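PDB 6S1Y: angiotensin-converting enzyme from Anopheles gambiae, which is a zinc metallopeptidase of the angiotensin-converting enzyme family that probably trims dipeptides from the C-terminal ends of peptide substrates. Local coordinates for residues His508-Ala513 with Glu559-Glu564; Asp208-Gln213 with Met567-Ile572. All blocks are in the same frame, centred on the assembly; numbering follows the deposited sequence. Where two conformers were deposited one is given.

Contact 1: residues His508-Ala513 with Glu559-Glu564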
loop_
_atom_site.group_PDB
_atom_site.type_symbol
_atom_site.label_atom_id
_atom_site.label_comp_id
_atom_site.label_asym_id
_atom_site.label_seq_id
_atom_site.Cartn_x
_atom_site.Cartn_y
_atom_site.Cartn_z
ATOM N N HIS A 508 9.701 -4.607 -12.899
ATOM C CA HIS A 508 8.999 -4.709 -14.177
ATOM C C HIS A 508 9.967 -4.639 -15.351
ATOM O O HIS A 508 9.828 -5.386 -16.325
ATOM C CB HIS A 508 7.961 -3.591 -14.269
ATOM C CG HIS A 508 7.201 -3.535 -15.563
ATOM N ND1 HIS A 508 6.316 -4.513 -15.948
ATOM C CD2 HIS A 508 7.150 -2.586 -16.526
ATOM C CE1 HIS A 508 5.757 -4.179 -17.095
ATOM N NE2 HIS A 508 6.252 -3.017 -17.471
ATOM N N ARG A 509 10.934 -3.725 -15.291
ATOM C CA ARG A 509 11.890 -3.588 -16.381
ATOM C C ARG A 509 12.702 -4.864 -16.548
ATOM O O ARG A 509 12.915 -5.328 -17.675
ATOM C CB ARG A 509 12.813 -2.402 -16.114
ATOM C CG ARG A 509 13.964 -2.249 -17.126
ATOM C CD ARG A 509 14.673 -0.913 -16.998
ATOM N NE ARG A 509 15.365 -0.777 -15.728
ATOM C CZ ARG A 509 15.995 0.322 -15.334
ATOM N NH1 ARG A 509 16.022 1.396 -16.124
ATOM N NH2 ARG A 509 16.596 0.350 -14.150
ATOM N N ALA A 510 13.163 -5.440 -15.438
ATOM C CA ALA A 510 13.936 -6.672 -15.503
ATOM C C ALA A 510 13.097 -7.823 -16.032
ATOM O O ALA A 510 13.578 -8.637 -16.827
ATOM C CB ALA A 510 14.493 -7.000 -14.118
ATOM N N ALA A 511 11.833 -7.905 -15.629
ATOM C CA ALA A 511 11.017 -9.026 -16.082
ATOM C C ALA A 511 10.663 -8.899 -17.555
ATOM O O ALA A 511 10.593 -9.911 -18.267
ATOM C CB ALA A 511 9.746 -9.136 -15.235
ATOM N N CYS A 512 10.396 -7.675 -18.022
ATOM C CA CYS A 512 10.139 -7.468 -19.441
ATOM C C CYS A 512 11.375 -7.798 -20.267
ATOM O O CYS A 512 11.274 -8.422 -21.324
ATOM C CB CYS A 512 9.686 -6.028 -19.687
ATOM S SG CYS A 512 8.159 -5.591 -18.799
ATOM N N ALA A 513 12.555 -7.397 -19.795
ATOM C CA ALA A 513 13.790 -7.768 -20.478
ATOM C C ALA A 513 13.884 -9.286 -20.656
ATOM O O ALA A 513 14.066 -9.791 -21.774
ATOM C CB ALA A 513 14.984 -7.248 -19.681
ATOM N N GLU A 559 19.354 -7.820 -6.574
ATOM C CA GLU A 559 20.294 -8.210 -7.615
ATOM C C GLU A 559 19.886 -9.505 -8.301
ATOM O O GLU A 559 20.109 -9.666 -9.503
ATOM C CB GLU A 559 21.696 -8.350 -7.032
ATOM C CG GLU A 559 22.699 -8.770 -8.074
ATOM C CD GLU A 559 24.126 -8.486 -7.675
ATOM O OE1 GLU A 559 24.444 -8.566 -6.465
ATOM O OE2 GLU A 559 24.925 -8.182 -8.588
ATOM N N VAL A 560 19.249 -10.422 -7.572
ATOM C CA VAL A 560 18.862 -11.703 -8.156
ATOM C C VAL A 560 17.990 -11.497 -9.381
ATOM O O VAL A 560 18.065 -12.255 -10.362
ATOM C CB VAL A 560 18.145 -12.568 -7.100
ATOM C CG1 VAL A 560 17.310 -13.670 -7.769
ATOM C CG2 VAL A 560 19.143 -13.152 -6.134
ATOM N N LEU A 561 17.115 -10.501 -9.331
ATOM C CA LEU A 561 16.198 -10.257 -10.439
ATOM C C LEU A 561 16.673 -9.171 -11.388
ATOM O O LEU A 561 16.396 -9.254 -12.587
ATOM C CB LEU A 561 14.825 -9.869 -9.897
ATOM C CG LEU A 561 13.789 -9.497 -10.946
ATOM C CD1 LEU A 561 13.638 -10.580 -11.959
ATOM C CD2 LEU A 561 12.476 -9.225 -10.250
ATOM N N THR A 562 17.388 -8.170 -10.891
ATOM C CA THR A 562 17.686 -6.980 -11.674
ATOM C C THR A 562 19.156 -6.801 -12.008
ATOM O O THR A 562 19.475 -5.965 -12.862
ATOM C CB THR A 562 17.215 -5.722 -10.922
ATOM O OG1 THR A 562 18.140 -5.400 -9.878
ATOM C CG2 THR A 562 15.845 -5.945 -10.308
ATOM N N GLY A 563 20.062 -7.532 -11.359
ATOM C CA GLY A 563 21.470 -7.248 -11.507
ATOM C C GLY A 563 21.914 -5.949 -10.876
ATOM O O GLY A 563 23.104 -5.617 -10.929
ATOM N N GLU A 564 20.999 -5.204 -10.282
ATOM C CA GLU A 564 21.321 -3.986 -9.568
ATOM C C GLU A 564 21.085 -4.231 -8.088
ATOM O O GLU A 564 20.333 -5.127 -7.696
ATOM C CB GLU A 564 20.478 -2.814 -10.061
ATOM C CG GLU A 564 20.782 -2.389 -11.487
ATOM C CD GLU A 564 19.768 -1.391 -12.008
ATOM O OE1 GLU A 564 18.558 -1.534 -11.662
ATOM O OE2 GLU A 564 20.190 -0.478 -12.756
HETATM O O HOH W 1 18.509 1.772 -12.525
#
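A510 on helix 495-514 points its methyl toward the last turn of helix 554-562, and the apolar part of the contact gathers round that one carbon. A510 CB comes to 3.3 Å from L561 O and lies 4.0 Å from T562 CA, so it meets backbone as much as side chain. L561 reaches the same methyl with its branch point, L561 CG standing 4.1 Å from A510 CB; with CG anti to the backbone N (chi1 176°), the side chain runs into the crevice between the helices, where F507 and the L542 and M545 side chains of helix 536-547 also touch it. The small alanine lets the backbones close to 5.4 Å between A510 CA and T562 CA.

The charged part lies on one flank. R509 and E564 cross at about a right angle, with guanidinium and carboxylate planes 67° apart, and the direct salt bridge, R509 NH2 to E564 OE1, is long at 3.7 Å. A water spans the same gap: lying in the guanidinium plane, it accepts from R509 NH2 and donates to E564 OE2.

Within the 559-564 segment, hydrogen bonds accompany the turn that follows helix 554-562 and leads to E564. G563 leaves the helix with positive phi, its N still hydrogen-bonded to E559 O, and E564 N donates to T562 OG1 at 2.9 Å. On the other side, a disulfide links C512 of helix 495-514 to C530 in the loop beyond.

The whole is a close helix-to-helix contact at an alanine, near the surface of this largely helical peptidase, beside a helix C-terminus that ends in a glycine and an ST turn.

Contact 2: residues Asp208-Gln213 with Met567-Ile572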
loop_
_atom_site.group_PDB
_atom_site.type_symbol
_atom_site.label_atom_id
_atom_site.label_comp_id
_atom_site.label_asym_id
_atom_site.label_seq_id
_atom_site.Cartn_x
_atom_site.Cartn_y
_atom_site.Cartn_z
ATOM N N ASP A 208 13.960 11.127 0.080
ATOM C CA ASP A 208 13.945 12.539 -0.299
ATOM C C ASP A 208 14.487 12.730 -1.716
ATOM O O ASP A 208 13.949 13.519 -2.498
ATOM C CB ASP A 208 14.773 13.367 0.688
ATOM C CG ASP A 208 14.202 13.375 2.103
ATOM O OD1 ASP A 208 13.052 12.919 2.342
ATOM O OD2 ASP A 208 14.923 13.858 3.007
ATOM N N ASP A 209 15.551 12.021 -2.077
ATOM C CA ASP A 209 16.095 12.204 -3.419
ATOM C C ASP A 209 15.123 11.724 -4.490
ATOM O O ASP A 209 15.038 12.324 -5.566
ATOM C CB ASP A 209 17.423 11.470 -3.570
ATOM C CG ASP A 209 18.513 12.062 -2.717
ATOM O OD1 ASP A 209 18.325 13.173 -2.157
ATOM O OD2 ASP A 209 19.563 11.395 -2.607
ATOM N N VAL A 210 14.387 10.635 -4.236
ATOM C CA VAL A 210 13.426 10.182 -5.238
ATOM C C VAL A 210 12.288 11.190 -5.374
ATOM O O VAL A 210 11.837 11.494 -6.487
ATOM C CB VAL A 210 12.907 8.773 -4.899
ATOM C CG1 VAL A 210 11.758 8.416 -5.800
ATOM C CG2 VAL A 210 14.054 7.754 -5.019
ATOM N N ILE A 211 11.817 11.738 -4.252
ATOM C CA ILE A 211 10.740 12.729 -4.308
ATOM C C ILE A 211 11.156 13.922 -5.154
ATOM O O ILE A 211 10.357 14.447 -5.937
ATOM C CB ILE A 211 10.334 13.174 -2.895
ATOM C CG1 ILE A 211 9.293 12.219 -2.318
ATOM C CG2 ILE A 211 9.748 14.574 -2.930
ATOM C CD1 ILE A 211 7.914 12.259 -3.048
ATOM N N GLU A 212 12.412 14.365 -5.026
ATOM C CA GLU A 212 12.848 15.517 -5.803
ATOM C C GLU A 212 12.966 15.194 -7.284
ATOM O O GLU A 212 12.738 16.074 -8.118
ATOM C CB GLU A 212 14.182 16.053 -5.264
ATOM C CG GLU A 212 14.657 17.340 -5.964
ATOM C CD GLU A 212 13.597 18.457 -5.989
ATOM O OE1 GLU A 212 12.748 18.554 -5.052
ATOM O OE2 GLU A 212 13.613 19.225 -6.973
ATOM N N GLN A 213 13.308 13.950 -7.639
ATOM C CA GLN A 213 13.375 13.590 -9.056
ATOM C C GLN A 213 11.987 13.446 -9.660
ATOM O O GLN A 213 11.790 13.734 -10.839
ATOM C CB GLN A 213 14.131 12.281 -9.255
ATOM C CG GLN A 213 15.577 12.296 -8.802
ATOM C CD GLN A 213 16.204 10.932 -8.947
ATOM O OE1 GLN A 213 16.549 10.520 -10.052
ATOM N NE2 GLN A 213 16.309 10.201 -7.847
ATOM N N MET A 567 17.818 0.723 -4.912
ATOM C CA MET A 567 16.608 1.401 -5.358
ATOM C C MET A 567 16.988 2.612 -6.203
ATOM O O MET A 567 17.871 3.398 -5.831
ATOM C CB MET A 567 15.790 1.827 -4.143
ATOM C CG MET A 567 14.645 2.776 -4.413
ATOM S SD MET A 567 13.694 3.091 -2.893
ATOM C CE MET A 567 14.583 4.498 -2.192
ATOM N N SER A 568 16.333 2.746 -7.352
ATOM C CA SER A 568 16.629 3.835 -8.267
ATOM C C SER A 568 15.353 4.237 -8.972
ATOM O O SER A 568 14.564 3.376 -9.369
ATOM C CB SER A 568 17.678 3.453 -9.307
ATOM O OG SER A 568 17.810 4.492 -10.261
ATOM N N ALA A 569 15.150 5.551 -9.099
ATOM C CA ALA A 569 14.014 6.098 -9.832
ATOM C C ALA A 569 14.210 6.100 -11.341
ATOM O O ALA A 569 13.326 6.600 -12.051
ATOM C CB ALA A 569 13.736 7.531 -9.376
ATOM N N ASP A 570 15.334 5.573 -11.838
ATOM C CA ASP A 570 15.596 5.546 -13.275
ATOM C C ASP A 570 14.447 4.881 -14.019
ATOM O O ASP A 570 13.909 5.437 -14.986
ATOM C CB ASP A 570 16.926 4.815 -13.531
ATOM C CG ASP A 570 17.254 4.635 -15.017
ATOM O OD1 ASP A 570 16.605 5.271 -15.880
ATOM O OD2 ASP A 570 18.191 3.849 -15.311
ATOM N N ALA A 571 14.030 3.703 -13.546
ATOM C CA ALA A 571 13.016 2.921 -14.247
ATOM C C ALA A 571 11.696 3.674 -14.334
ATOM O O ALA A 571 11.090 3.766 -15.407
ATOM C CB ALA A 571 12.814 1.566 -13.559
ATOM N N ILE A 572 11.239 4.234 -13.217
ATOM C CA ILE A 572 9.930 4.889 -13.218
ATOM C C ILE A 572 9.971 6.210 -13.981
ATOM O O ILE A 572 8.992 6.569 -14.639
ATOM C CB ILE A 572 9.409 5.087 -11.776
ATOM C CG1 ILE A 572 7.970 5.589 -11.824
ATOM C CG2 ILE A 572 10.270 6.045 -10.988
ATOM C CD1 ILE A 572 7.334 5.822 -10.456
HETATM O O HOH W 2 16.925 7.403 -8.084
#
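V210 lays its two methyls over the chain leading into helix 570-575, one for each partner. V210 CG1, anti to the backbone N (chi1 171°), meets the methyl of A569 at 4.2 Å from A569 CB. The other branch, V210 CG2, takes the end of M567, with M567 CE 4.3 Å away. One turn further along its helix, Q213 brings its amide to the same alanine: Q213 NE2 is 4.0 Å from A569 CB, and OE1 is only slightly farther.

The polar link is made through water. A single molecule accepts from both Q213 NE2, at 2.9 Å, and A569 N, at 2.8 Å, joining the amide to the backbone of A569. Q213 NE2 also makes a weak hydrogen bond back to D209 O, four residues earlier on its own helix. Across from it, S568 OG accepts from D570 N at 3.1 Å, a capping bond at the helix start.

Helix 495-514 closes the apolar side, V502 touching both V210 and M567, while Q506 OE1 takes the S568 N-H. The contact thus fastens long helix 203-233 to the entry of helix 570-575, with helix 495-514 packed against both segments.

Along the chain the order is 208-213, 508-513, 559-564, 567-572, so both segments of contact 1 fall between those of contact 2. Their centres are about 17 Å apart on the same side of the chain's centre, contact 1 near the surface and contact 2 buried. Helix 554-562 and helix 570-575 follow one another, and helix 495-514 serves both: it carries 508-513 and also packs against contact 2. The contacts touch directly, through a long, weak ion pair from R509 NH1 to D570 OD2 and packing of R509 on A571. Together they join late helices of the peptidase to the much earlier helix 203-233.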